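Local coordinates for protein acetone carboxylase alpha subunit (Xanthobacter autotrophicus Py2, PDB 5M45) that belongs to the hydantoinase B/oxoprolinase family, forms the alpha subunit of a multi-subunit enzyme and binds a manganese ion, at residues 113-118 / 153-158; 119-124 / 766-771; 139-144 / 201-206; 391-396 / 760-765. All coordinates share one frame; numbering follows the deposited sequence.

Interaction 1 (113-118 / 153-158); sequences GTMGAA and DIHTIV. With MN (manganese (II) ion), chain M; AE4 (3,6,9,12,15-pentaoxaheptadecan-1-ol), chain P.
M115 lies over the ring of H155 where helix 111-124 packs on one face of an antiparallel sheet, against strand 153-162. It is a worked example of an alpha/beta layer: the two segments run with their axes 9.9 Å apart and crossed at -53°, and every residue that touches is buried.

The main contact is CH-pi. M115 CG stands above the centre of the imidazole, 3.6 Å from the ring centroid and only 12° off the ring normal. With M115 SD anti to CA (chi2 -176°), the sulfur carries on past the centre and meets the ring obliquely, 4.6 Å from the same centroid. Beyond the histidine the side-chain contact is apolar, A118 CB resting 4.2 Å from I157 CD1.

Polar groups border this layer. T114 CB and OG1 approach the far end of the imidazole, OG1 lying 3.6 Å from H155 CE1, while the hydroxyl is hydrogen-bonded to H111 ND1. The other nitrogen of H111 makes a weak hydrogen bond to D153 OD2, so H111 links the helix to the second oxygen of a metal-binding carboxylate; H155 NE2 has a weak bond of its own to N148 OD1.

Two bound groups flank the contact. On the helix, G113 O accepts a weak 3.4 Å hydrogen bond from O19 of 3,6,9,12,15-pentaoxaheptadecan-1-ol. At the strand's start, where H150 and H175 complete the protein ligands of the manganese ion, D153 OD1 reaches the metal at 2.0 Å.

Interaction 2 (119-124 / 766-771); sequences IKYMIE and PDVHTV. With MG (magnesium ion), chain Q; AE4 (3,6,9,12,15-pentaoxaheptadecan-1-ol), chain P.
V771 overlaps the last turn of helix 111-124 with one methyl: its CG2 lies 3.8 Å from K120 O and 4.1 Å from E124 CB, and also nears Y121 N. One residue pair away, H769 CB meets E124 CG at 4.1 Å, the imidazole and carboxylate planes turned almost perpendicular, 87° apart. The carboxylate itself is held elsewhere, by a salt bridge to K25. Y121 completes the contact. Its CG is anti to the backbone N (chi1 -174°), and the ring beyond passes H769 O to set OH 3.8 Å from V768 CG1; that hydroxyl is hydrogen-bonded to H218 and R222 of the second subunit. No hydrogen bond joins the two segments directly, although N125 bridges them, accepting from H769 N and donating to Y121 O.

Each segment also touches a bound group. V768 O binds the magnesium ion at 2.3 Å, while the extended chain of K120 leads away to hydrogen-bond O19 of 3,6,9,12,15-pentaoxaheptadecan-1-ol at 2.9 Å, with D100 as a salt-bridge partner. This is a C-terminal tail laid across a helix end: helix 24-38 flanks both, through R28 and L24, and W169 of strand 165-175 packs against I119 and M122.

Interaction 3 (139-144 / 201-206); sequences FCNNDS and ITCRKV
C140 and R204 form a hydrogen-bonded pair of the antiparallel sheet that joins strand 138-141 to strand 204-208. C140 N donates to R204 O at 2.9 Å, and R204 N returns the bond to C140 O.

At the end of strand 138-141 and just beyond it, asparagine side chains join the pairing. N141 OD1 accepts from C203 N at 3.0 Å. N142 then grips I201 twice: its backbone N donates to I201 O at 3.0 Å, nearly straight at 171°, while OD1 accepts from I201 N at 2.7 Å. N142 CG sits between the backbone N and the carbonyl carbon (chi1 74°), which brings the amide to the I201 side. The remaining amide group is satisfied as well, ND2 donating to P151 O and Y199 O.

T202 OG1 donates to D143 OD2 at 2.6 Å, reaching it from above the carboxylate plane, 50° out. The same oxygen makes a salt bridge to R222 of the second subunit, and D143 OD1 pairs with R194, so both oxygens of this buried acid face positive charge. The second subunit also accepts backbone N-H groups here, T202 N bonding to its E219 and K205 N to its D215.

Apolar contacts lie on both faces of the sheet. C140 CB meets V206 CG1 at 3.8 Å; on the other face K205 CG lies over the F139 ring, whose CE1 is 3.9 Å from K205 CB.

Interaction 4 (391-396 / 760-765); sequences DDRRVA and MDISEL. With MG (magnesium ion), chain Q.
R393 N donates a 2.9 Å hydrogen bond to M760 O just as the chain enters a type I beta turn from D392 to V395, joining two irregular segments by their backbones. The D392 carboxylate makes the second link. R394 takes it side-on, NE to OD1 at 2.9 Å and NH2 to OD2, a salt bridge within the turn. M760 N then reaches D392 OD2 at 3.1 Å from the opposite face of the carboxylate plane to R394 NH2, so this oxygen accepts from both segments. D392 OD1 also receives R394 N, closing an Asx turn inside the beta turn.

D761 repeats the motif on the other side, just before the 3-10 segment 762-764: its OD2 accepts from S763 N, again an Asx turn, and takes S763 OG at 2.7 Å on its anti lone pair. D761 OD1 has a salt bridge to K384.

The R393 side chain runs alongside M760, pointing the same way. With CG between the backbone N and carbonyl carbon (chi1 67°), the chain starts out over M760 O, 3.6 Å from CG. M760 SD lies at the guanidinium edge, in its plane, taking a weak but straight bond from NE at 3.6 Å, while L765 CD2 covers one face, 3.7 Å from NE. R393 NH1 and NH2 bond to R225 O and V224 O of the second subunit. S763 O binds the magnesium ion at 2.5 Å.

From the N terminus, helix 111-124 opens two contacts in succession: its first half enters interaction 1 and its last turns interaction 2. Strand 138-141 follows and opens interaction 3 before strand 153-162 closes interaction 1, so these two loops cross; strand 204-208 then closes interaction 3. Interaction 4 opens and closes much later, in series with interactions 1 and 3. Interaction 2 closes last, in the C-terminal tail; it encloses interactions 3 and 4 and crosses interaction 1. Neighbouring strands join interactions 1 and 3 in one sheet, M122 packs on C203 between interactions 2 and 3, and a shared magnesium ion and water join interactions 2 and 4.

Interaction 1 (113-118 / 153-158)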
# COMPACT_ATOMS: atom_id res chain seq x y z
N GLY A 113 -16.47 -2.32 -18.81
CA GLY A 113 -15.30 -1.71 -19.44
C GLY A 113 -14.01 -1.82 -18.66
O GLY A 113 -12.98 -2.14 -19.24
N THR A 114 -14.04 -1.56 -17.34
CA THR A 114 -12.78 -1.60 -16.52
C THR A 114 -12.17 -3.01 -16.47
O THR A 114 -10.95 -3.17 -16.64
CB THR A 114 -12.95 -1.09 -15.09
OG1 THR A 114 -13.81 -1.97 -14.37
CG2 THR A 114 -13.55 0.29 -15.07
N MET A 115 -12.97 -4.04 -16.30
CA MET A 115 -12.45 -5.44 -16.19
C MET A 115 -11.94 -5.93 -17.57
O MET A 115 -10.91 -6.63 -17.64
CB MET A 115 -13.48 -6.40 -15.60
CG MET A 115 -13.77 -6.15 -14.12
SD MET A 115 -14.92 -7.32 -13.29
CE MET A 115 -16.44 -7.07 -14.17
N GLY A 116 -12.62 -5.53 -18.65
CA GLY A 116 -12.11 -5.83 -19.99
C GLY A 116 -10.77 -5.15 -20.30
O GLY A 116 -9.86 -5.76 -20.91
N ALA A 117 -10.64 -3.89 -19.86
CA ALA A 117 -9.38 -3.17 -20.02
C ALA A 117 -8.24 -3.80 -19.19
O ALA A 117 -7.10 -3.78 -19.61
CB ALA A 117 -9.56 -1.69 -19.71
N ALA A 118 -8.55 -4.37 -18.03
CA ALA A 118 -7.56 -5.11 -17.24
C ALA A 118 -7.11 -6.39 -17.97
O ALA A 118 -5.91 -6.70 -18.00
CB ALA A 118 -8.06 -5.43 -15.85
N ASP A 153 -13.24 -0.63 -5.77
CA ASP A 153 -13.88 -1.58 -6.66
C ASP A 153 -12.89 -2.70 -7.01
O ASP A 153 -12.01 -2.52 -7.87
CB ASP A 153 -14.43 -0.90 -7.89
CG ASP A 153 -15.60 0.01 -7.58
OD1 ASP A 153 -16.25 -0.18 -6.51
OD2 ASP A 153 -15.90 0.94 -8.37
N ILE A 154 -13.03 -3.84 -6.34
CA ILE A 154 -12.10 -4.94 -6.51
C ILE A 154 -12.62 -5.94 -7.56
O ILE A 154 -13.79 -6.39 -7.47
CB ILE A 154 -11.88 -5.70 -5.18
CG1 ILE A 154 -11.53 -4.74 -4.01
CG2 ILE A 154 -10.84 -6.79 -5.36
CD1 ILE A 154 -10.21 -4.03 -4.17
N HIS A 155 -11.75 -6.27 -8.51
CA HIS A 155 -12.04 -7.28 -9.55
C HIS A 155 -11.41 -8.66 -9.22
O HIS A 155 -10.24 -8.71 -8.81
CB HIS A 155 -11.49 -6.90 -10.94
CG HIS A 155 -11.70 -5.48 -11.33
ND1 HIS A 155 -10.86 -4.84 -12.23
CD2 HIS A 155 -12.66 -4.58 -11.00
CE1 HIS A 155 -11.30 -3.59 -12.42
NE2 HIS A 155 -12.38 -3.42 -11.67
N THR A 156 -12.17 -9.74 -9.45
CA THR A 156 -11.67 -11.11 -9.53
C THR A 156 -11.93 -11.57 -10.97
O THR A 156 -13.05 -11.44 -11.48
CB THR A 156 -12.37 -12.05 -8.53
OG1 THR A 156 -12.11 -11.64 -7.18
CG2 THR A 156 -11.89 -13.52 -8.70
N ILE A 157 -10.88 -12.03 -11.65
CA ILE A 157 -10.90 -12.43 -13.07
C ILE A 157 -10.37 -13.90 -13.22
O ILE A 157 -9.29 -14.23 -12.74
CB ILE A 157 -10.07 -11.43 -13.92
CG1 ILE A 157 -10.67 -10.01 -13.89
CG2 ILE A 157 -9.99 -11.90 -15.36
CD1 ILE A 157 -9.64 -8.94 -14.28
N VAL A 158 -11.17 -14.76 -13.87
CA VAL A 158 -10.86 -16.19 -14.04
C VAL A 158 -10.92 -16.53 -15.56
O VAL A 158 -11.94 -16.25 -16.21
CB VAL A 158 -11.87 -17.06 -13.27
CG1 VAL A 158 -11.65 -18.53 -13.56
CG2 VAL A 158 -11.79 -16.77 -11.78
MN MN M . -16.96 1.68 -6.03
C2 AE4 P . -10.56 5.03 -35.30
C3 AE4 P . -9.73 3.80 -34.91
O4 AE4 P . -10.59 2.67 -34.77
C5 AE4 P . -9.95 1.39 -34.85
C6 AE4 P . -10.72 0.34 -34.04
O7 AE4 P . -10.02 -0.06 -32.85
C8 AE4 P . -10.00 0.96 -31.84
C9 AE4 P . -9.17 0.49 -30.66
C11 AE4 P . -10.54 0.78 -28.70
O10 AE4 P . -10.04 -0.11 -29.69
C12 AE4 P . -12.03 0.54 -28.53
O13 AE4 P . -12.26 -0.52 -27.60
C14 AE4 P . -13.53 -0.41 -26.97
C15 AE4 P . -13.82 -1.66 -26.15
O16 AE4 P . -13.00 -1.63 -24.98
C17 AE4 P . -13.65 -1.15 -23.81
C18 AE4 P . -12.70 -1.36 -22.64
O19 AE4 P . -12.34 -2.76 -22.54

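Interaction 2 (119-124 / 766-771)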
# COMPACT_ATOMS: atom_id res chain seq x y z
N ILE A 119 -8.06 -7.13 -18.53
CA ILE A 119 -7.73 -8.30 -19.35
C ILE A 119 -6.82 -7.87 -20.54
O ILE A 119 -5.80 -8.51 -20.81
CB ILE A 119 -9.00 -9.00 -19.86
CG1 ILE A 119 -9.74 -9.70 -18.72
CG2 ILE A 119 -8.67 -10.05 -20.93
CD1 ILE A 119 -11.22 -9.98 -18.97
N LYS A 120 -7.17 -6.77 -21.21
CA LYS A 120 -6.37 -6.30 -22.34
C LYS A 120 -4.94 -5.87 -21.93
O LYS A 120 -3.98 -6.06 -22.70
CB LYS A 120 -7.11 -5.20 -23.12
CG LYS A 120 -8.37 -5.71 -23.81
CD LYS A 120 -9.35 -4.60 -24.21
CE LYS A 120 -10.70 -5.19 -24.58
NZ LYS A 120 -11.68 -4.18 -25.01
N TYR A 121 -4.78 -5.31 -20.72
CA TYR A 121 -3.45 -5.02 -20.18
C TYR A 121 -2.60 -6.32 -20.05
O TYR A 121 -1.41 -6.34 -20.40
CB TYR A 121 -3.54 -4.29 -18.83
CG TYR A 121 -2.19 -3.83 -18.28
CD1 TYR A 121 -1.64 -2.61 -18.67
CD2 TYR A 121 -1.46 -4.62 -17.40
CE1 TYR A 121 -0.42 -2.18 -18.17
CE2 TYR A 121 -0.23 -4.19 -16.88
CZ TYR A 121 0.29 -2.98 -17.27
OH TYR A 121 1.50 -2.54 -16.81
N MET A 122 -3.20 -7.38 -19.52
CA MET A 122 -2.54 -8.70 -19.46
C MET A 122 -2.16 -9.23 -20.84
O MET A 122 -1.05 -9.75 -21.04
CB MET A 122 -3.40 -9.74 -18.68
CG MET A 122 -3.62 -9.40 -17.20
SD MET A 122 -4.32 -10.72 -16.18
CE MET A 122 -6.06 -10.60 -16.51
N ILE A 123 -3.05 -9.07 -21.79
CA ILE A 123 -2.80 -9.48 -23.18
C ILE A 123 -1.58 -8.72 -23.74
O ILE A 123 -0.61 -9.32 -24.21
CB ILE A 123 -4.05 -9.25 -24.06
CG1 ILE A 123 -5.17 -10.18 -23.61
CG2 ILE A 123 -3.71 -9.48 -25.54
CD1 ILE A 123 -6.49 -10.03 -24.34
N GLU A 124 -1.61 -7.41 -23.62
CA GLU A 124 -0.61 -6.53 -24.21
C GLU A 124 0.76 -6.57 -23.52
O GLU A 124 1.76 -6.20 -24.13
CB GLU A 124 -1.15 -5.12 -24.15
CG GLU A 124 -0.54 -4.13 -25.07
CD GLU A 124 -0.73 -4.40 -26.58
OE1 GLU A 124 -0.25 -3.49 -27.28
OE2 GLU A 124 -1.24 -5.43 -27.14
N PRO A 766 9.77 0.74 -16.87
CA PRO A 766 10.23 -0.34 -17.77
C PRO A 766 9.21 -1.46 -17.98
O PRO A 766 8.52 -1.85 -17.01
CB PRO A 766 11.47 -0.90 -17.04
CG PRO A 766 11.95 0.25 -16.17
CD PRO A 766 10.68 0.92 -15.72
N ASP A 767 9.15 -1.98 -19.21
CA ASP A 767 8.26 -3.12 -19.58
C ASP A 767 6.74 -2.82 -19.51
O ASP A 767 5.95 -3.75 -19.58
CB ASP A 767 8.59 -4.38 -18.74
CG ASP A 767 7.97 -5.70 -19.31
OD1 ASP A 767 8.08 -5.90 -20.57
OD2 ASP A 767 7.41 -6.53 -18.51
N VAL A 768 6.34 -1.55 -19.39
CA VAL A 768 4.93 -1.17 -19.33
C VAL A 768 4.40 -0.78 -20.73
O VAL A 768 4.89 0.18 -21.37
CB VAL A 768 4.69 -0.01 -18.33
CG1 VAL A 768 3.24 0.44 -18.34
CG2 VAL A 768 5.09 -0.46 -16.91
N HIS A 769 3.39 -1.51 -21.21
CA HIS A 769 2.73 -1.23 -22.49
C HIS A 769 1.27 -0.87 -22.22
O HIS A 769 0.50 -1.73 -21.80
CB HIS A 769 2.79 -2.47 -23.37
CG HIS A 769 4.17 -3.01 -23.58
ND1 HIS A 769 4.82 -3.79 -22.63
CD2 HIS A 769 5.04 -2.84 -24.60
CE1 HIS A 769 6.02 -4.10 -23.09
NE2 HIS A 769 6.18 -3.53 -24.27
N THR A 770 0.88 0.38 -22.43
CA THR A 770 -0.49 0.78 -22.11
C THR A 770 -1.38 0.55 -23.32
O THR A 770 -0.92 0.58 -24.48
CB THR A 770 -0.58 2.25 -21.63
OG1 THR A 770 0.11 3.10 -22.54
CG2 THR A 770 0.07 2.45 -20.31
N VAL A 771 -2.67 0.29 -23.08
CA VAL A 771 -3.62 0.02 -24.17
C VAL A 771 -4.35 1.33 -24.52
O VAL A 771 -4.85 2.00 -23.63
CB VAL A 771 -4.64 -1.08 -23.79
CG1 VAL A 771 -5.47 -1.50 -25.02
CG2 VAL A 771 -3.91 -2.28 -23.20
MG MG Q . 5.96 2.01 -22.35
C2 AE4 P . -10.56 5.03 -35.30
C3 AE4 P . -9.73 3.80 -34.91
O4 AE4 P . -10.59 2.67 -34.77
C5 AE4 P . -9.95 1.39 -34.85
C6 AE4 P . -10.72 0.34 -34.04
O7 AE4 P . -10.02 -0.06 -32.85
C8 AE4 P . -10.00 0.96 -31.84
C9 AE4 P . -9.17 0.49 -30.66
C11 AE4 P . -10.54 0.78 -28.70
O10 AE4 P . -10.04 -0.11 -29.69
C12 AE4 P . -12.03 0.54 -28.53
O13 AE4 P . -12.26 -0.52 -27.60
C14 AE4 P . -13.53 -0.41 -26.97
C15 AE4 P . -13.82 -1.66 -26.15
O16 AE4 P . -13.00 -1.63 -24.98
C17 AE4 P . -13.65 -1.15 -23.81
C18 AE4 P . -12.70 -1.36 -22.64
O19 AE4 P . -12.34 -2.76 -22.54
O HOH W 1 7.88 1.34 -21.17

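Interaction 3 (139-144 / 201-206)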
# COMPACT_ATOMS: atom_id res chain seq x y z
N PHE A 139 -7.10 -14.41 -10.73
CA PHE A 139 -6.48 -13.09 -10.77
C PHE A 139 -7.30 -12.08 -9.96
O PHE A 139 -8.52 -12.16 -9.90
CB PHE A 139 -6.25 -12.60 -12.24
CG PHE A 139 -5.27 -13.44 -13.02
CD1 PHE A 139 -3.90 -13.16 -12.99
CD2 PHE A 139 -5.70 -14.53 -13.79
CE1 PHE A 139 -2.99 -13.94 -13.70
CE2 PHE A 139 -4.79 -15.32 -14.49
CZ PHE A 139 -3.44 -15.04 -14.45
N CYS A 140 -6.63 -11.13 -9.31
CA CYS A 140 -7.28 -10.03 -8.64
C CYS A 140 -6.68 -8.72 -9.13
O CYS A 140 -5.48 -8.64 -9.38
CB CYS A 140 -7.17 -10.19 -7.11
SG CYS A 140 -8.04 -8.94 -6.13
N ASN A 141 -7.51 -7.68 -9.24
CA ASN A 141 -7.05 -6.38 -9.76
C ASN A 141 -7.93 -5.23 -9.29
O ASN A 141 -9.15 -5.40 -9.14
CB ASN A 141 -7.08 -6.43 -11.31
CG ASN A 141 -6.73 -5.11 -11.95
OD1 ASN A 141 -5.56 -4.71 -11.98
ND2 ASN A 141 -7.73 -4.40 -12.43
N ASN A 142 -7.31 -4.08 -9.02
CA ASN A 142 -8.06 -2.82 -8.82
C ASN A 142 -7.34 -1.56 -9.30
O ASN A 142 -7.75 -0.44 -8.94
CB ASN A 142 -8.48 -2.67 -7.35
CG ASN A 142 -7.32 -2.32 -6.44
OD1 ASN A 142 -6.17 -2.37 -6.88
ND2 ASN A 142 -7.60 -1.93 -5.19
N ASP A 143 -6.29 -1.70 -10.11
CA ASP A 143 -5.35 -0.61 -10.39
C ASP A 143 -5.95 0.46 -11.31
O ASP A 143 -6.22 0.19 -12.49
CB ASP A 143 -4.08 -1.24 -11.02
CG ASP A 143 -2.94 -0.26 -11.24
OD1 ASP A 143 -3.06 0.96 -10.87
OD2 ASP A 143 -1.92 -0.73 -11.77
N SER A 144 -6.19 1.66 -10.78
CA SER A 144 -6.73 2.75 -11.59
C SER A 144 -5.78 3.27 -12.68
O SER A 144 -6.26 3.87 -13.65
CB SER A 144 -7.22 3.92 -10.72
OG SER A 144 -8.31 3.51 -9.93
N ILE A 201 -3.64 -3.23 -6.44
CA ILE A 201 -3.29 -4.57 -6.90
C ILE A 201 -3.27 -4.55 -8.45
O ILE A 201 -4.30 -4.26 -9.06
CB ILE A 201 -4.38 -5.56 -6.42
CG1 ILE A 201 -4.60 -5.47 -4.88
CG2 ILE A 201 -4.03 -6.99 -6.80
CD1 ILE A 201 -6.08 -5.59 -4.46
N THR A 202 -2.14 -4.87 -9.09
CA THR A 202 -2.04 -4.84 -10.56
C THR A 202 -2.08 -6.24 -11.19
O THR A 202 -1.05 -6.89 -11.29
CB THR A 202 -0.78 -4.07 -11.03
OG1 THR A 202 -0.78 -2.75 -10.50
CG2 THR A 202 -0.70 -3.99 -12.57
N CYS A 203 -3.28 -6.69 -11.58
CA CYS A 203 -3.47 -8.01 -12.24
C CYS A 203 -2.65 -9.15 -11.58
O CYS A 203 -1.95 -9.94 -12.24
CB CYS A 203 -3.19 -7.87 -13.75
SG CYS A 203 -4.41 -6.86 -14.64
N ARG A 204 -2.78 -9.25 -10.25
CA ARG A 204 -2.00 -10.21 -9.47
C ARG A 204 -2.59 -11.62 -9.57
O ARG A 204 -3.81 -11.80 -9.47
CB ARG A 204 -1.94 -9.75 -8.03
CG ARG A 204 -1.19 -10.68 -7.06
CD ARG A 204 -0.97 -10.05 -5.70
NE ARG A 204 -0.38 -11.01 -4.78
CZ ARG A 204 0.00 -10.73 -3.51
NH1 ARG A 204 -0.11 -9.50 -3.02
NH2 ARG A 204 0.52 -11.69 -2.75
N LYS A 205 -1.75 -12.63 -9.76
CA LYS A 205 -2.22 -14.02 -9.63
C LYS A 205 -2.29 -14.36 -8.12
O LYS A 205 -1.25 -14.50 -7.47
CB LYS A 205 -1.33 -15.04 -10.39
CG LYS A 205 -1.97 -16.44 -10.45
CD LYS A 205 -1.13 -17.52 -11.09
CE LYS A 205 -0.77 -17.14 -12.52
NZ LYS A 205 -0.24 -18.27 -13.32
N VAL A 206 -3.50 -14.47 -7.60
CA VAL A 206 -3.75 -14.68 -6.17
C VAL A 206 -4.18 -16.12 -5.82
O VAL A 206 -4.35 -16.44 -4.63
CB VAL A 206 -4.80 -13.71 -5.62
CG1 VAL A 206 -4.28 -12.26 -5.75
CG2 VAL A 206 -6.19 -13.87 -6.25

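Interaction 4 (391-396 / 760-765)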
# COMPACT_ATOMS: atom_id res chain seq x y z
N ASP A 391 -1.51 12.29 -17.30
CA ASP A 391 -0.17 11.92 -17.77
C ASP A 391 0.86 11.84 -16.64
O ASP A 391 2.07 12.06 -16.87
CB ASP A 391 0.27 12.92 -18.87
CG ASP A 391 0.36 14.38 -18.33
OD1 ASP A 391 -0.09 14.71 -17.23
OD2 ASP A 391 0.96 15.24 -19.03
N ASP A 392 0.39 11.54 -15.41
CA ASP A 392 1.30 11.43 -14.26
C ASP A 392 0.92 10.25 -13.37
O ASP A 392 -0.22 10.16 -12.91
CB ASP A 392 1.35 12.72 -13.43
CG ASP A 392 2.50 12.72 -12.44
OD1 ASP A 392 2.42 12.08 -11.36
OD2 ASP A 392 3.56 13.33 -12.75
N ARG A 393 1.90 9.40 -13.09
CA ARG A 393 1.69 8.15 -12.37
C ARG A 393 1.46 8.33 -10.87
O ARG A 393 1.26 7.34 -10.21
CB ARG A 393 2.85 7.17 -12.62
CG ARG A 393 4.20 7.57 -12.04
CD ARG A 393 5.26 6.55 -12.46
NE ARG A 393 6.59 6.85 -11.93
CZ ARG A 393 7.04 6.52 -10.71
NH1 ARG A 393 8.27 6.85 -10.37
NH2 ARG A 393 6.28 5.90 -9.82
N ARG A 394 1.49 9.57 -10.36
CA ARG A 394 1.26 9.84 -8.92
C ARG A 394 -0.18 10.18 -8.54
O ARG A 394 -0.43 10.34 -7.35
CB ARG A 394 2.17 10.97 -8.40
CG ARG A 394 3.65 10.61 -8.45
CD ARG A 394 4.55 11.82 -8.22
NE ARG A 394 4.36 12.77 -9.28
CZ ARG A 394 4.83 14.01 -9.29
NH1 ARG A 394 5.54 14.50 -8.27
NH2 ARG A 394 4.56 14.79 -10.32
N VAL A 395 -1.09 10.31 -9.50
CA VAL A 395 -2.42 10.83 -9.20
C VAL A 395 -3.21 9.87 -8.27
O VAL A 395 -3.02 8.62 -8.34
CB VAL A 395 -3.25 11.19 -10.46
CG1 VAL A 395 -2.55 12.30 -11.25
CG2 VAL A 395 -3.53 9.99 -11.34
N ALA A 396 -4.07 10.46 -7.44
CA ALA A 396 -5.00 9.70 -6.59
C ALA A 396 -6.43 9.64 -7.19
O ALA A 396 -6.84 10.55 -7.95
CB ALA A 396 -5.04 10.31 -5.20
N MET A 760 5.23 12.59 -15.31
CA MET A 760 5.82 11.32 -15.74
C MET A 760 4.72 10.26 -15.81
O MET A 760 4.17 9.85 -14.79
CB MET A 760 6.93 10.92 -14.76
CG MET A 760 7.74 9.69 -15.15
SD MET A 760 8.80 9.04 -13.78
CE MET A 760 9.86 7.95 -14.73
N ASP A 761 4.41 9.84 -17.03
CA ASP A 761 3.37 8.84 -17.29
C ASP A 761 3.78 7.41 -16.89
O ASP A 761 4.96 7.07 -16.92
CB ASP A 761 2.95 8.88 -18.77
CG ASP A 761 1.69 8.06 -19.04
OD1 ASP A 761 0.60 8.51 -18.63
OD2 ASP A 761 1.78 6.94 -19.63
N ILE A 762 2.81 6.58 -16.52
CA ILE A 762 3.07 5.17 -16.19
C ILE A 762 3.77 4.40 -17.32
O ILE A 762 4.57 3.51 -17.06
CB ILE A 762 1.79 4.44 -15.70
CG1 ILE A 762 2.13 3.06 -15.10
CG2 ILE A 762 0.76 4.27 -16.82
CD1 ILE A 762 3.10 3.09 -13.93
N SER A 763 3.50 4.75 -18.59
CA SER A 763 4.18 4.08 -19.71
C SER A 763 5.69 4.35 -19.81
O SER A 763 6.36 3.67 -20.57
CB SER A 763 3.52 4.44 -21.05
OG SER A 763 3.62 5.87 -21.26
N GLU A 764 6.22 5.33 -19.07
CA GLU A 764 7.66 5.57 -18.98
C GLU A 764 8.40 4.56 -18.09
O GLU A 764 9.61 4.53 -18.12
CB GLU A 764 7.95 7.03 -18.53
CG GLU A 764 7.38 8.05 -19.54
CD GLU A 764 7.45 9.49 -19.08
OE1 GLU A 764 8.57 9.87 -18.67
OE2 GLU A 764 6.41 10.25 -19.11
N LEU A 765 7.70 3.76 -17.28
CA LEU A 765 8.40 2.76 -16.46
C LEU A 765 8.75 1.52 -17.29
O LEU A 765 8.10 1.25 -18.32
CB LEU A 765 7.58 2.39 -15.23
CG LEU A 765 7.32 3.47 -14.17
CD1 LEU A 765 6.68 2.86 -12.93
CD2 LEU A 765 8.56 4.23 -13.73
MG MG Q . 5.96 2.01 -22.35
O HOH W 1 7.88 1.34 -21.17